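Local coordinates for transaminase (Bacillus megaterium, PDB 5G0A), which probably transfers amino groups between amines and carbonyl compounds with S selectivity, using bound pyridoxal-5'-phosphate as cofactor, at residues N9-Q12 and V13-W16; M423-A426 and L427-G430. All blocks are in the same frame, centred on the assembly; numbering follows the deposited sequence.

Interaction 1: N9-Q12 and V13-W16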
# COMPACT_ATOMS: atom_id res chain seq x y z
N ASN B 9 -1.61 -49.53 -2.23
CA ASN B 9 -1.95 -49.62 -3.64
C ASN B 9 -1.45 -48.34 -4.32
O ASN B 9 -2.13 -47.31 -4.28
CB ASN B 9 -3.47 -49.76 -3.80
CG ASN B 9 -3.93 -49.82 -5.24
OD1 ASN B 9 -3.21 -49.48 -6.19
ND2 ASN B 9 -5.19 -50.22 -5.41
N TRP B 10 -0.28 -48.41 -4.95
CA TRP B 10 0.36 -47.21 -5.51
C TRP B 10 -0.38 -46.63 -6.71
O TRP B 10 -0.32 -45.41 -6.95
CB TRP B 10 1.85 -47.45 -5.80
CG TRP B 10 2.72 -47.50 -4.56
CD1 TRP B 10 3.18 -48.61 -3.91
CD2 TRP B 10 3.21 -46.37 -3.83
NE1 TRP B 10 3.94 -48.24 -2.82
CE2 TRP B 10 3.98 -46.87 -2.75
CE3 TRP B 10 3.09 -44.98 -3.99
CZ2 TRP B 10 4.63 -46.03 -1.82
CZ3 TRP B 10 3.76 -44.14 -3.06
CH2 TRP B 10 4.50 -44.67 -2.00
N GLU B 11 -1.11 -47.46 -7.46
CA GLU B 11 -1.97 -46.92 -8.50
C GLU B 11 -3.12 -46.10 -7.89
O GLU B 11 -3.52 -45.07 -8.43
CB GLU B 11 -2.48 -48.03 -9.45
CG GLU B 11 -1.38 -48.57 -10.36
CD GLU B 11 -0.83 -47.51 -11.29
OE1 GLU B 11 -1.63 -46.82 -11.94
OE2 GLU B 11 0.41 -47.34 -11.35
N GLN B 12 -3.63 -46.54 -6.74
CA GLN B 12 -4.66 -45.77 -6.02
C GLN B 12 -4.08 -44.46 -5.48
O GLN B 12 -4.74 -43.41 -5.54
CB GLN B 12 -5.25 -46.58 -4.86
CG GLN B 12 -6.50 -45.97 -4.26
CD GLN B 12 -7.18 -46.88 -3.25
OE1 GLN B 12 -6.56 -47.37 -2.31
NE2 GLN B 12 -8.48 -47.07 -3.42
N VAL B 13 -2.86 -44.55 -4.93
CA VAL B 13 -2.12 -43.37 -4.45
C VAL B 13 -2.00 -42.34 -5.58
O VAL B 13 -2.29 -41.17 -5.39
CB VAL B 13 -0.71 -43.75 -3.90
CG1 VAL B 13 0.19 -42.52 -3.72
CG2 VAL B 13 -0.79 -44.56 -2.61
N LYS B 14 -1.62 -42.80 -6.77
CA LYS B 14 -1.48 -41.90 -7.90
C LYS B 14 -2.82 -41.26 -8.30
O LYS B 14 -2.88 -40.07 -8.64
CB LYS B 14 -0.81 -42.64 -9.08
CG LYS B 14 0.69 -42.83 -8.89
CD LYS B 14 1.31 -43.91 -9.77
CE LYS B 14 1.30 -43.59 -11.25
NZ LYS B 14 1.92 -44.74 -12.00
N GLU B 15 -3.90 -42.04 -8.24
CA GLU B 15 -5.23 -41.57 -8.55
C GLU B 15 -5.65 -40.48 -7.56
O GLU B 15 -6.13 -39.41 -7.97
CB GLU B 15 -6.23 -42.73 -8.53
CG GLU B 15 -7.69 -42.35 -8.71
CD GLU B 15 -8.62 -43.54 -8.56
OE1 GLU B 15 -8.58 -44.43 -9.44
OE2 GLU B 15 -9.37 -43.61 -7.56
N TRP B 16 -5.42 -40.75 -6.28
CA TRP B 16 -5.73 -39.78 -5.22
C TRP B 16 -4.91 -38.50 -5.37
O TRP B 16 -5.43 -37.38 -5.16
CB TRP B 16 -5.46 -40.38 -3.83
CG TRP B 16 -6.41 -41.46 -3.36
CD1 TRP B 16 -7.66 -41.74 -3.84
CD2 TRP B 16 -6.18 -42.38 -2.30
NE1 TRP B 16 -8.22 -42.79 -3.14
CE2 TRP B 16 -7.32 -43.21 -2.19
CE3 TRP B 16 -5.10 -42.61 -1.43
CZ2 TRP B 16 -7.43 -44.23 -1.24
CZ3 TRP B 16 -5.20 -43.65 -0.48
CH2 TRP B 16 -6.37 -44.44 -0.40

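Interaction 2: M423-A426 and L427-G430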
# COMPACT_ATOMS: atom_id res chain seq x y z
N MET B 423 18.17 -32.06 -17.90
CA MET B 423 17.51 -32.89 -16.88
C MET B 423 16.91 -34.15 -17.50
O MET B 423 17.13 -35.26 -17.01
CB MET B 423 16.44 -32.09 -16.13
CG MET B 423 15.66 -32.89 -15.09
SD MET B 423 14.40 -31.88 -14.26
CE MET B 423 13.13 -31.83 -15.51
N LYS B 424 16.18 -33.97 -18.59
CA LYS B 424 15.48 -35.09 -19.24
C LYS B 424 16.47 -36.15 -19.73
O LYS B 424 16.21 -37.35 -19.60
CB LYS B 424 14.61 -34.58 -20.39
CG LYS B 424 13.46 -35.51 -20.75
CD LYS B 424 12.70 -35.02 -21.98
CE LYS B 424 11.57 -35.98 -22.32
NZ LYS B 424 11.13 -35.87 -23.74
N LYS B 425 17.62 -35.72 -20.24
CA LYS B 425 18.62 -36.63 -20.77
C LYS B 425 19.37 -37.37 -19.66
O LYS B 425 19.59 -38.58 -19.74
CB LYS B 425 19.60 -35.90 -21.71
CG LYS B 425 18.98 -35.33 -22.98
CD LYS B 425 18.11 -36.32 -23.75
CE LYS B 425 18.94 -37.38 -24.45
NZ LYS B 425 18.07 -38.30 -25.23
N ALA B 426 19.75 -36.64 -18.61
CA ALA B 426 20.43 -37.27 -17.49
C ALA B 426 19.57 -38.35 -16.81
O ALA B 426 20.10 -39.32 -16.27
CB ALA B 426 20.91 -36.23 -16.49
N LEU B 427 18.24 -38.19 -16.87
CA LEU B 427 17.31 -39.14 -16.26
C LEU B 427 17.41 -40.56 -16.83
O LEU B 427 17.22 -41.55 -16.12
CB LEU B 427 15.86 -38.63 -16.37
CG LEU B 427 14.77 -39.36 -15.57
CD1 LEU B 427 15.05 -39.35 -14.07
CD2 LEU B 427 13.40 -38.76 -15.86
N GLU B 428 17.72 -40.65 -18.12
CA GLU B 428 17.98 -41.94 -18.77
C GLU B 428 19.10 -42.70 -18.06
O GLU B 428 19.13 -43.93 -18.09
CB GLU B 428 18.34 -41.73 -20.24
CG GLU B 428 17.31 -40.97 -21.05
CD GLU B 428 17.77 -40.69 -22.47
OE1 GLU B 428 18.79 -41.28 -22.89
OE2 GLU B 428 17.11 -39.90 -23.17
N LYS B 429 20.02 -41.96 -17.44
CA LYS B 429 21.11 -42.54 -16.66
C LYS B 429 20.78 -42.71 -15.17
O LYS B 429 21.67 -43.00 -14.36
CB LYS B 429 22.39 -41.70 -16.85
CG LYS B 429 22.92 -41.66 -18.28
CD LYS B 429 23.53 -42.99 -18.71
CE LYS B 429 24.88 -43.23 -18.05
NZ LYS B 429 25.48 -44.56 -18.40
N GLY B 430 19.50 -42.53 -14.83
CA GLY B 430 19.03 -42.60 -13.44
C GLY B 430 19.53 -41.49 -12.53
O GLY B 430 19.65 -41.69 -11.33

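Interaction 1: N9-Q12 and V13-W16
V13 follows one turn after N9 and W10 and touches both. Its amide N bonds to N9 O at 2.9 Å, with the donor in the carbonyl plane. Its side chain runs alongside that of W10, pointing the same way: CG1, anti to the backbone N (chi1 166°), comes obliquely to the benzo end of the indole, 3.8 Å from W10 CE3. V13 CG2 lies beside the N9 carbonyl oxygen. V13 is buried and also meets I8 of its own chain and T91 of the second subunit, while W10 also packs on P35, E37 and P47 and on R81 of that subunit. K14 continues the i to i+4 pattern, its amide N giving a bond to W10 O. Its chain bends at chi3 and brings NZ within 3.1 Å of E11 OE2, a salt bridge on the syn side of the carboxylate. These bonds belong to the first turn of helix 10-20, which is N-capped by N9: the side-chain OD1 accepts from Q12 N at 3.0 Å, thereby giving a partner to a first-turn NH that no preceding helical carbonyl can reach; the donor stands well above the amide plane. E15 adds the amide bond to E11 O, while its CB lies against Q12 O. W16 completes the run: its N bonds to Q12 O at 2.8 Å, nearly straight at 165°. The same carbonyl oxygen lies over one face of its indole. The extended Q12 chain crosses W16, with CG 3.9 Å from the centroid of the six-membered ring in a CH-pi contact. The Q12 amide plane lies 15° from that of the ring, and Q12 CD is 3.3 Å from W16 CZ2. W16 also packs on K99 of the second subunit.

Interaction 2: M423-A426 and L427-G430
K425 and E428, three residues apart, are joined by a salt bridge: K425 NZ lies 2.8 Å from E428 OE2, on the syn side and 23° out of the carboxylate plane. The two side chains run alongside each other. The lysine curls to get there, bent at both chi2 (-49°) and chi3 (-72°), which also lays K425 CE 3.4 Å from E428 OE2. The other carboxylate oxygen, E428 OE1, is hydrogen-bonded to Y463 OH on helix 451-468, and K425 makes a cation-pi contact with Y467 of that helix.

Through backbone bonds the last part of helix 418-427 leads into a turn. L427 N still reaches M423 O at 3.1 Å, an i to i+4 bond. The next links shorten to i to i+3: a weak one from E428 N to K425 O, then K429 N to A426 O at 2.9 Å, its donor above the carbonyl plane. A type I beta turn spans L427 to G430, closed by G430 N on L427 O.

Outside the turn, A426, a buried residue, and K429 both touch A460 of helix 451-468.

Without the ammonium, as with an alanine here in place of K425, E428 OE2 would probably be left without its cationic mate and Y467 without its cation. With one oxygen gripped by an ammonium and the other by a phenol, the carboxylate of E428 is likely to be held in its charged form and restrained in rotation.

Interaction 1 comes first along the chain, in helix 10-20 near the N-terminus; interaction 2 follows some 400 residues later, where the chain leaves helix 418-427 for strand 431-432. Their centres are 25 Å apart and their nearest atoms about 14 Å. Interaction 1 lies against the second subunit, whereas no other chain of the assembly touches 423-430, which pack on helix 451-468 of their own chain. Interaction 2 leads directly into strand 431-432, an outermost strand of a four-stranded sheet, with G430 bonded to L53 by backbone; W10 touches P35 and E37, just before strand 38-40, and P47, between strands 43-45 and 51-54. Both contacts lie at the surface, one at a subunit interface.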